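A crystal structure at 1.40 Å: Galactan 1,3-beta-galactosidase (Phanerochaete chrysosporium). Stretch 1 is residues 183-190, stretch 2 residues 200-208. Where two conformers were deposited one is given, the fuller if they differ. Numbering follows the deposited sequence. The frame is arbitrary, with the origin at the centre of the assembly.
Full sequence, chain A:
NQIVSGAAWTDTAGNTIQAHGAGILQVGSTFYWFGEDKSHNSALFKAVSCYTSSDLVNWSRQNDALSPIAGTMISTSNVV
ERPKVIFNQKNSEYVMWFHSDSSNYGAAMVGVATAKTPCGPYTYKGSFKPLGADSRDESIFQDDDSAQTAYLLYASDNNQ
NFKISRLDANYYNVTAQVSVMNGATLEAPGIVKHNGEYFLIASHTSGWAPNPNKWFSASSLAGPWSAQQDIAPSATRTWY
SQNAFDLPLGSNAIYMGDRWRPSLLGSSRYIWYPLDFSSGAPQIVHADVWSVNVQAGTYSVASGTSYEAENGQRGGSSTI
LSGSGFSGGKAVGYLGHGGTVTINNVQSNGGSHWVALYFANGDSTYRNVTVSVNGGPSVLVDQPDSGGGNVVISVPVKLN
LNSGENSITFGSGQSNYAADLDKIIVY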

ATOM      1  N   GLY A 183      -1.006 -25.122  -4.176  1.00 14.60           N
ATOM      2  CA  GLY A 183       0.331 -24.944  -3.648  1.00 15.39           C
ATOM      3  C   GLY A 183       0.956 -23.596  -3.918  1.00 14.21           C
ATOM      4  O   GLY A 183       2.146 -23.425  -3.658  1.00 18.11           O
ATOM      5  N   ALA A 184       0.185 -22.622  -4.405  1.00 13.16           N
ATOM      6  CA  ALA A 184       0.726 -21.338  -4.833  1.00 13.29           C
ATOM      7  C   ALA A 184       1.069 -20.397  -3.682  1.00 13.28           C
ATOM      8  O   ALA A 184       1.863 -19.474  -3.886  1.00 14.09           O
ATOM      9  N   THR A 185       0.498 -20.610  -2.495  1.00 12.34           N
ATOM     10  CA  THR A 185       0.737 -19.775  -1.307  1.00 13.50           C
ATOM     11  C   THR A 185       0.645 -18.284  -1.624  1.00 12.13           C
ATOM     12  O   THR A 185       1.533 -17.492  -1.293  1.00 13.14           O
ATOM     13  N   LEU A 186      -0.447 -17.907  -2.267  1.00 10.84           N
ATOM     14  CA  LEU A 186      -0.666 -16.524  -2.664  1.00  9.80           C
ATOM     15  C   LEU A 186      -1.683 -15.872  -1.746  1.00 10.60           C
ATOM     16  O   LEU A 186      -2.662 -16.500  -1.329  1.00 11.43           O
ATOM     17  N   GLU A 187      -1.464 -14.595  -1.455  1.00  9.05           N
ATOM     18  CA  GLU A 187      -2.464 -13.828  -0.724  1.00 10.71           C
ATOM     19  C   GLU A 187      -2.477 -12.398  -1.259  1.00  8.43           C
ATOM     20  O   GLU A 187      -1.918 -12.104  -2.323  1.00  8.85           O
ATOM     21  N   ALA A 188      -3.176 -11.512  -0.544  1.00  8.20           N
ATOM     22  CA  ALA A 188      -3.335 -10.112  -0.937  1.00  8.32           C
ATOM     23  C   ALA A 188      -3.634  -9.932  -2.430  1.00  7.37           C
ATOM     24  O   ALA A 188      -2.934  -9.177  -3.132  1.00  8.46           O
ATOM     25  N   PRO A 189      -4.653 -10.601  -2.963  1.00  7.21           N
ATOM     26  CA  PRO A 189      -4.884 -10.554  -4.408  1.00  7.78           C
ATOM     27  C   PRO A 189      -5.620  -9.299  -4.850  1.00  7.63           C
ATOM     28  O   PRO A 189      -6.349  -8.661  -4.089  1.00  8.00           O
ATOM     29  N   GLY A 190      -5.439  -8.982  -6.129  1.00  6.90           N
ATOM     30  CA  GLY A 190      -6.351  -8.108  -6.847  1.00  8.46           C
ATOM     31  C   GLY A 190      -6.242  -8.390  -8.326  1.00  8.75           C
ATOM     32  O   GLY A 190      -5.206  -8.868  -8.797  1.00  8.74           O
ATOM     33  N   LEU A 200      -3.649 -10.508 -12.519  1.00  8.06           N
ATOM     34  CA  LEU A 200      -3.718 -10.792 -11.095  1.00  7.02           C
ATOM     35  C   LEU A 200      -2.416 -10.334 -10.455  1.00  8.78           C
ATOM     36  O   LEU A 200      -1.330 -10.667 -10.945  1.00 10.76           O
ATOM     37  N   ILE A 201      -2.525  -9.542  -9.392  1.00  8.49           N
ATOM     38  CA  ILE A 201      -1.401  -9.147  -8.553  1.00  7.78           C
ATOM     39  C   ILE A 201      -1.607  -9.793  -7.195  1.00  8.81           C
ATOM     40  O   ILE A 201      -2.725  -9.778  -6.672  1.00  7.86           O
ATOM     41  N   ALA A 202      -0.538 -10.334  -6.612  1.00  7.95           N
ATOM     42  CA  ALA A 202      -0.668 -11.019  -5.331  1.00  7.84           C
ATOM     43  C   ALA A 202       0.684 -11.064  -4.638  1.00  8.30           C
ATOM     44  O   ALA A 202       1.734 -10.961  -5.275  1.00  9.95           O
ATOM     45  N   SER A 203       0.647 -11.223  -3.329  1.00  8.74           N
ATOM     46  CA  SER A 203       1.841 -11.499  -2.547  1.00  9.42           C
ATOM     47  C   SER A 203       1.973 -12.996  -2.287  1.00 10.10           C
ATOM     48  O   SER A 203       1.060 -13.785  -2.523  1.00  9.70           O
ATOM     49  N   HIS A 204       3.135 -13.385  -1.780  1.00 10.19           N
ATOM     50  CA  HIS A 204       3.243 -14.688  -1.149  1.00 10.54           C
ATOM     51  C   HIS A 204       2.903 -14.567   0.335  1.00 12.69           C
ATOM     52  O   HIS A 204       2.492 -13.502   0.817  1.00 11.68           O
ATOM     53  N   THR A 205       3.041 -15.675   1.067  1.00 14.17           N
ATOM     54  CA  THR A 205       2.650 -15.734   2.479  1.00 16.36           C
ATOM     55  C   THR A 205       3.907 -15.603   3.326  1.00 18.46           C
ATOM     56  O   THR A 205       4.660 -16.566   3.494  1.00 23.40           O
ATOM     57  N   SER A 206       4.134 -14.410   3.866  1.00 15.82           N
ATOM     58  CA  SER A 206       5.241 -14.192   4.789  1.00 15.71           C
ATOM     59  C   SER A 206       4.773 -13.432   6.025  1.00 18.07           C
ATOM     60  O   SER A 206       5.536 -12.668   6.622  1.00 18.02           O
ATOM     61  N   GLY A 207       3.521 -13.641   6.419  1.00 19.00           N
ATOM     62  CA  GLY A 207       2.973 -12.946   7.568  1.00 19.54           C
ATOM     63  C   GLY A 207       2.952 -11.450   7.343  1.00 20.50           C
ATOM     64  O   GLY A 207       2.598 -10.956   6.265  1.00 20.42           O
ATOM     65  N   TRP A 208       3.357 -10.716   8.382  1.00 21.25           N
ATOM     66  CA  TRP A 208       3.399  -9.260   8.345  1.00 18.59           C
ATOM     67  C   TRP A 208       4.531  -8.737   7.468  1.00 15.62           C
ATOM     68  O   TRP A 208       4.449  -7.601   6.984  1.00 15.99           O
TER

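How does Glu187, which has more surface covered by the other stretch than any other residue here, reach its partners? Its backbone pairs with Ser203 in an antiparallel bridge, N to Ser203 O and Ser203 N to Glu187 O both 2.9 Å, and the two side chains share one face of the sheet. With chi1 p and chi2 t, the Glu187 chain runs on along stretch 2: its CG lies 3.3 Å from Ser203 OG, and its CD 3.9 Å from Thr205 CG2. Ser203, also p, turns its OG back to its own strand, donating to His204 O at 2.9 Å.

What holds the carboxylate of Glu187 to the loop beyond the strand? Water does, since its OE2 stays more than 4 Å from Ser206 N and Gly207 O. Water 2 lies 2.7 Å from Glu187 OE2, in hydrogen-bonding reach, and accepts from Ser206 N at 2.9 Å; water 3 donates to the same OE2 at 3.2 Å and accepts from Gly207 N at 2.8 Å.

How is the His204 ring held? Its CA-to-CB bond points away overall, but the m rotamer brings the ring back to stretch 1. At the ring edge, ND1 donates to Thr185 O at 3.0 Å; Thr185 OG1, on a p rotamer, also hydrogen-bonds to His204 ND1 at 3.2 Å, and water 1 joins Thr185 OG1 (2.9 Å) to Thr205 N, from which it accepts at 3.2 Å. Over one face sits Leu186 (m, t), whose CD2 makes a CH-pi contact 3.9 Å from the centroid of the His204 ring.

Where does the packing turn apolar? Leu186 CD2 also lies 4.2 Å from Ala202 CB, and farther along Pro189 CB meets Leu200 CD1 at 4.1 Å, the leucine being t, p. Between the Glu187–Ser203 and Gly190–Ile201 bridges the register shifts by one residue, a beta bulge.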

ATOM      1  CB  ALA A 184      -0.254 -20.665  -5.790  1.00 14.61           C
ATOM      2  CB  THR A 185       2.043 -20.119  -0.570  1.00 16.81           C
ATOM      3  OG1 THR A 185       3.184 -19.793  -1.383  1.00 18.18           O
ATOM      4  CG2 THR A 185       2.074 -21.599  -0.164  1.00 18.49           C
ATOM      5  CB  LEU A 186      -1.161 -16.435  -4.112  1.00 12.02           C
ATOM      6  CG  LEU A 186      -0.183 -16.897  -5.200  1.00 10.94           C
ATOM      7  CD1 LEU A 186      -0.877 -16.991  -6.535  1.00 13.42           C
ATOM      8  CD2 LEU A 186       1.036 -15.985  -5.275  1.00 13.44           C
ATOM      9  CB  GLU A 187      -2.300 -13.978   0.792  1.00 14.94           C
ATOM     10  CG  GLU A 187      -1.019 -13.391   1.337  1.00 13.21           C
ATOM     11  CD  GLU A 187      -0.911 -13.557   2.853  1.00 17.14           C
ATOM     12  OE1 GLU A 187      -1.766 -14.239   3.458  1.00 16.30           O
ATOM     13  OE2 GLU A 187       0.033 -12.998   3.447  1.00 20.97           O
ATOM     14  CB  ALA A 188      -2.091  -9.322  -0.521  1.00  9.63           C
ATOM     15  CB  PRO A 189      -5.783 -11.774  -4.653  1.00  7.19           C
ATOM     16  CG  PRO A 189      -6.582 -11.886  -3.378  1.00  7.52           C
ATOM     17  CD  PRO A 189      -5.588 -11.530  -2.292  1.00  8.60           C
ATOM     18  CB  LEU A 200      -3.899 -12.302 -10.885  1.00  8.28           C
ATOM     19  CG  LEU A 200      -3.740 -12.849  -9.466  1.00  7.67           C
ATOM     20  CD1 LEU A 200      -4.869 -12.374  -8.564  1.00 10.34           C
ATOM     21  CD2 LEU A 200      -3.674 -14.363  -9.453  1.00 10.89           C
ATOM     22  CB  ILE A 201      -1.368  -7.619  -8.382  1.00  7.98           C
ATOM     23  CG1 ILE A 201      -1.511  -6.908  -9.729  1.00 11.94           C
ATOM     24  CG2 ILE A 201      -0.105  -7.203  -7.634  1.00 10.01           C
ATOM     25  CD1 ILE A 201      -0.401  -7.196 -10.675  1.00 13.69           C
ATOM     26  CB  ALA A 202      -1.212 -12.443  -5.523  1.00  9.26           C
ATOM     27  CB  SER A 203       1.811 -10.711  -1.237  1.00 11.04           C
ATOM     28  OG  SER A 203       0.982 -11.334  -0.266  1.00 10.21           O
ATOM     29  CB  HIS A 204       4.598 -15.325  -1.443  1.00 15.83           C
ATOM     30  CG  HIS A 204       4.644 -16.001  -2.775  1.00 14.01           C
ATOM     31  ND1 HIS A 204       3.918 -17.140  -3.053  1.00 15.79           N
ATOM     32  CD2 HIS A 204       5.270 -15.661  -3.925  1.00 14.95           C
ATOM     33  CE1 HIS A 204       4.127 -17.494  -4.308  1.00 18.02           C
ATOM     34  NE2 HIS A 204       4.935 -16.608  -4.862  1.00 16.61           N
ATOM     35  CB  THR A 205       1.919 -17.035   2.802  1.00 16.06           C
ATOM     36  OG1 THR A 205       2.701 -18.151   2.367  1.00 19.27           O
ATOM     37  CG2 THR A 205       0.583 -17.076   2.101  1.00 16.61           C
ATOM     38  CB  SER A 206       6.422 -13.501   4.106  1.00 17.01           C
ATOM     39  OG  SER A 206       6.057 -12.220   3.626  1.00 13.90           O
ATOM     40  CB  TRP A 208       3.621  -8.710   9.755  0.53 25.21           C
ATOM     41  CG  TRP A 208       2.407  -8.632  10.635  0.53 29.11           C
ATOM     42  CD1 TRP A 208       2.255  -9.197  11.870  0.53 28.54           C
ATOM     43  CD2 TRP A 208       1.192  -7.920  10.368  0.53 28.44           C
ATOM     44  NE1 TRP A 208       1.015  -8.896  12.377  0.53 25.45           N
ATOM     45  CE2 TRP A 208       0.345  -8.112  11.476  0.53 25.59           C
ATOM     46  CE3 TRP A 208       0.737  -7.150   9.295  0.53 26.36           C
ATOM     47  CZ2 TRP A 208      -0.933  -7.561  11.542  0.53 27.80           C
ATOM     48  CZ3 TRP A 208      -0.533  -6.602   9.364  0.53 25.53           C
ATOM     49  CH2 TRP A 208      -1.352  -6.810  10.478  0.53 25.47           C
TER
HETATM   50  O   HOH W   1       4.875 -18.243   0.384  1.00 24.78           O
HETATM   51  O   HOH W   2       2.541 -11.959   3.589  1.00 13.87           O
HETATM   52  O   HOH W   3       1.261 -14.987   5.606  1.00 25.06           O